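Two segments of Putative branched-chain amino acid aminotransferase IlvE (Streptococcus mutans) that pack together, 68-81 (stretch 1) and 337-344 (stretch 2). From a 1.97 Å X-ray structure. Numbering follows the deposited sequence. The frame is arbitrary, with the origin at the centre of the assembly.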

# COMPACT_ATOMS: atom_id res chain seq x y z
N ARG A 68 5.52 23.95 22.17
CA ARG A 68 5.93 25.22 22.77
C ARG A 68 6.12 25.06 24.28
O ARG A 68 5.28 24.45 24.95
CB ARG A 68 4.93 26.34 22.47
CG ARG A 68 5.49 27.73 22.78
CD ARG A 68 4.48 28.82 22.50
NE ARG A 68 4.11 28.89 21.08
CZ ARG A 68 4.84 29.50 20.15
NH1 ARG A 68 5.99 30.08 20.48
NH2 ARG A 68 4.42 29.54 18.88
N THR A 69 7.22 25.59 24.81
CA THR A 69 7.52 25.46 26.23
C THR A 69 7.08 26.69 27.03
O THR A 69 6.58 27.67 26.48
CB THR A 69 9.03 25.23 26.46
OG1 THR A 69 9.77 26.38 26.01
CG2 THR A 69 9.50 24.00 25.71
N LYS A 70 7.29 26.63 28.34
CA LYS A 70 6.81 27.66 29.26
C LYS A 70 7.40 29.06 28.97
O LYS A 70 6.73 30.07 29.22
CB LYS A 70 7.11 27.23 30.70
CG LYS A 70 6.23 27.86 31.76
CD LYS A 70 6.47 27.19 33.12
CE LYS A 70 7.96 27.17 33.46
NZ LYS A 70 8.28 26.34 34.67
N ASP A 71 8.62 29.12 28.44
CA ASP A 71 9.22 30.42 28.13
C ASP A 71 8.92 30.89 26.71
O ASP A 71 9.40 31.93 26.27
CB ASP A 71 10.73 30.45 28.42
CG ASP A 71 11.55 29.65 27.42
OD1 ASP A 71 10.98 28.91 26.58
OD2 ASP A 71 12.80 29.74 27.48
N GLY A 72 8.14 30.09 25.97
CA GLY A 72 7.76 30.45 24.62
C GLY A 72 8.54 29.75 23.53
O GLY A 72 8.08 29.69 22.38
N SER A 73 9.71 29.21 23.87
CA SER A 73 10.53 28.53 22.87
C SER A 73 9.90 27.20 22.45
O SER A 73 9.10 26.61 23.19
CB SER A 73 11.96 28.33 23.37
OG SER A 73 11.99 27.58 24.58
N VAL A 74 10.24 26.74 21.25
CA VAL A 74 9.62 25.56 20.66
C VAL A 74 10.66 24.46 20.51
O VAL A 74 11.83 24.73 20.24
CB VAL A 74 9.00 25.90 19.29
CG1 VAL A 74 8.36 24.65 18.66
CG2 VAL A 74 7.96 26.99 19.47
N GLN A 75 10.25 23.21 20.71
CA GLN A 75 11.20 22.11 20.61
C GLN A 75 10.59 20.87 19.95
O GLN A 75 9.37 20.69 19.96
CB GLN A 75 11.75 21.76 22.00
CG GLN A 75 10.69 21.30 23.00
CD GLN A 75 11.22 21.27 24.42
OE1 GLN A 75 12.10 22.05 24.76
NE2 GLN A 75 10.70 20.37 25.24
N LEU A 76 11.45 20.04 19.37
CA LEU A 76 11.05 18.75 18.83
C LEU A 76 11.40 17.69 19.85
O LEU A 76 12.25 17.91 20.71
CB LEU A 76 11.80 18.47 17.53
CG LEU A 76 11.46 19.39 16.36
CD1 LEU A 76 12.39 19.12 15.19
CD2 LEU A 76 9.99 19.21 15.95
N PHE A 77 10.74 16.54 19.74
CA PHE A 77 10.92 15.43 20.67
C PHE A 77 11.40 14.19 19.92
O PHE A 77 10.64 13.58 19.15
CB PHE A 77 9.59 15.15 21.39
CG PHE A 77 9.61 13.93 22.27
CD1 PHE A 77 10.19 13.98 23.54
CD2 PHE A 77 9.03 12.73 21.84
CE1 PHE A 77 10.20 12.85 24.36
CE2 PHE A 77 9.04 11.61 22.65
CZ PHE A 77 9.63 11.66 23.91
N ARG A 78 12.66 13.84 20.14
CA ARG A 78 13.29 12.66 19.54
C ARG A 78 13.13 12.53 18.01
O ARG A 78 12.85 11.45 17.51
CB ARG A 78 12.75 11.39 20.23
CG ARG A 78 12.99 11.37 21.75
CD ARG A 78 12.28 10.19 22.45
NE ARG A 78 12.98 8.90 22.70
CZ ARG A 78 14.13 8.47 22.19
NH1 ARG A 78 14.84 9.20 21.36
NH2 ARG A 78 14.60 7.28 22.53
N PRO A 79 13.34 13.63 17.25
CA PRO A 79 13.11 13.49 15.81
C PRO A 79 14.15 12.59 15.15
O PRO A 79 13.90 12.11 14.05
CB PRO A 79 13.25 14.92 15.29
CG PRO A 79 14.21 15.58 16.27
CD PRO A 79 13.82 14.99 17.60
N ASN A 80 15.30 12.39 15.80
CA ASN A 80 16.28 11.40 15.32
C ASN A 80 15.67 10.01 15.20
O ASN A 80 16.02 9.24 14.29
CB ASN A 80 17.50 11.34 16.26
CG ASN A 80 17.13 10.88 17.66
OD1 ASN A 80 16.23 11.44 18.29
ND2 ASN A 80 17.81 9.84 18.14
N MET A 81 14.75 9.68 16.11
CA MET A 81 14.08 8.38 16.07
C MET A 81 13.15 8.26 14.87
O MET A 81 13.12 7.22 14.21
CB MET A 81 13.30 8.13 17.36
CG MET A 81 14.17 8.00 18.60
SD MET A 81 15.26 6.56 18.61
CE MET A 81 14.05 5.29 19.02
N GLU A 337 18.90 12.39 28.40
CA GLU A 337 19.92 12.92 27.49
C GLU A 337 19.59 12.64 26.02
O GLU A 337 19.21 11.52 25.67
CB GLU A 337 21.28 12.31 27.83
CG GLU A 337 22.46 13.10 27.32
CD GLU A 337 22.72 14.34 28.15
OE1 GLU A 337 21.92 14.63 29.07
OE2 GLU A 337 23.74 15.03 27.88
N GLY A 338 19.71 13.66 25.17
CA GLY A 338 19.58 13.48 23.73
C GLY A 338 18.17 13.47 23.17
O GLY A 338 18.00 13.34 21.96
N TRP A 339 17.15 13.58 24.02
CA TRP A 339 15.76 13.51 23.55
C TRP A 339 15.21 14.81 22.98
O TRP A 339 14.43 14.79 22.02
CB TRP A 339 14.83 13.06 24.68
CG TRP A 339 14.86 11.59 24.96
CD1 TRP A 339 15.87 10.72 24.66
CD2 TRP A 339 13.84 10.83 25.60
NE1 TRP A 339 15.53 9.45 25.10
CE2 TRP A 339 14.29 9.49 25.68
CE3 TRP A 339 12.59 11.15 26.14
CZ2 TRP A 339 13.53 8.47 26.26
CZ3 TRP A 339 11.83 10.13 26.72
CH2 TRP A 339 12.31 8.81 26.78
N ILE A 340 15.58 15.93 23.58
CA ILE A 340 15.00 17.20 23.17
C ILE A 340 15.88 17.91 22.15
O ILE A 340 17.10 17.99 22.32
CB ILE A 340 14.79 18.13 24.38
CG1 ILE A 340 13.95 17.44 25.46
CG2 ILE A 340 14.14 19.44 23.94
CD1 ILE A 340 12.59 16.89 24.99
N TYR A 341 15.26 18.41 21.09
CA TYR A 341 15.95 19.17 20.06
C TYR A 341 15.28 20.54 19.95
O TYR A 341 14.19 20.66 19.38
CB TYR A 341 15.82 18.47 18.71
CG TYR A 341 16.70 17.26 18.53
CD1 TYR A 341 16.49 16.10 19.25
CD2 TYR A 341 17.72 17.28 17.59
CE1 TYR A 341 17.28 14.99 19.06
CE2 TYR A 341 18.52 16.18 17.39
CZ TYR A 341 18.30 15.04 18.13
OH TYR A 341 19.11 13.94 17.93
N LYS A 342 15.94 21.55 20.49
CA LYS A 342 15.43 22.92 20.42
C LYS A 342 15.44 23.38 18.97
O LYS A 342 16.39 23.14 18.24
CB LYS A 342 16.28 23.87 21.27
CG LYS A 342 16.28 23.53 22.75
CD LYS A 342 14.85 23.38 23.27
CE LYS A 342 14.20 24.74 23.51
NZ LYS A 342 13.03 24.61 24.42
N VAL A 343 14.36 24.04 18.57
CA VAL A 343 14.15 24.36 17.16
C VAL A 343 15.10 25.47 16.66
O VAL A 343 15.47 25.51 15.47
CB VAL A 343 12.66 24.66 16.92
CG1 VAL A 343 12.45 25.72 15.89
CG2 VAL A 343 11.92 23.36 16.56
N ASP A 344 15.52 26.33 17.57
CA ASP A 344 16.47 27.39 17.23
C ASP A 344 17.94 27.01 17.45
O ASP A 344 18.82 27.84 17.24
CB ASP A 344 16.11 28.66 18.00
CG ASP A 344 14.78 29.23 17.57
OD1 ASP A 344 14.50 29.23 16.35
OD2 ASP A 344 14.00 29.67 18.45
O HOH W 1 11.66 28.56 19.19
O HOH W 2 13.95 26.59 20.19

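What holds the charged end of K342? Its ammonium reaches back to stretch 1 and donates two hydrogen bonds: a short one from NZ to OE1 of Q75, at 2.7 Å, and a longer one from NZ to OG of S73, at 3.2 Å. An amide oxygen and a hydroxyl thus share a full positive charge. S73 is itself anchored, its OG donating to OD1 of D71 over 2.6 Å.

How do the backbones join? Strands 74-77 and 340-342 run antiparallel, with L76 and Y341 as the hydrogen-bonded pair: L76 N donates to Y341 O (2.8 Å) and Y341 N returns the bond to L76 O (3.1 Å), both nearly straight. The ladder extends beyond this pair, from V343 N to V74 O (3.1 Å) and from R78 N to W339 O (2.8 Å). At the V343 end two waters add bridges, one linking V74 N to D344 OD2, the other V74 O to D344 N.

Why does R78 lie against W339? The guanidinium rests flat on the indole, planes 15° apart, with R78 NE 3.3 Å from W339 CE2. This places the cation over the electron-rich ring face, while the CD methylene also sits above the five-membered ring. R78 NE still finds a hydrogen bond elsewhere in the structure.

Which side chains fill the two faces of the sheet? Q75, F77, I340 and K342 share one face, where F77 CD1 approaches I340 CD1 at 4.0 Å; the F77 ring also meets W339, with CE1 3.4 Å from CE3. On the other face L76 and Y341 pack CB to CB at 4.2 Å, and L76 CG lies 4.0 Å from V343 CG2. Just past the strand, P79 covers the Y341 ring, its CG over the face in a CH-pi contact.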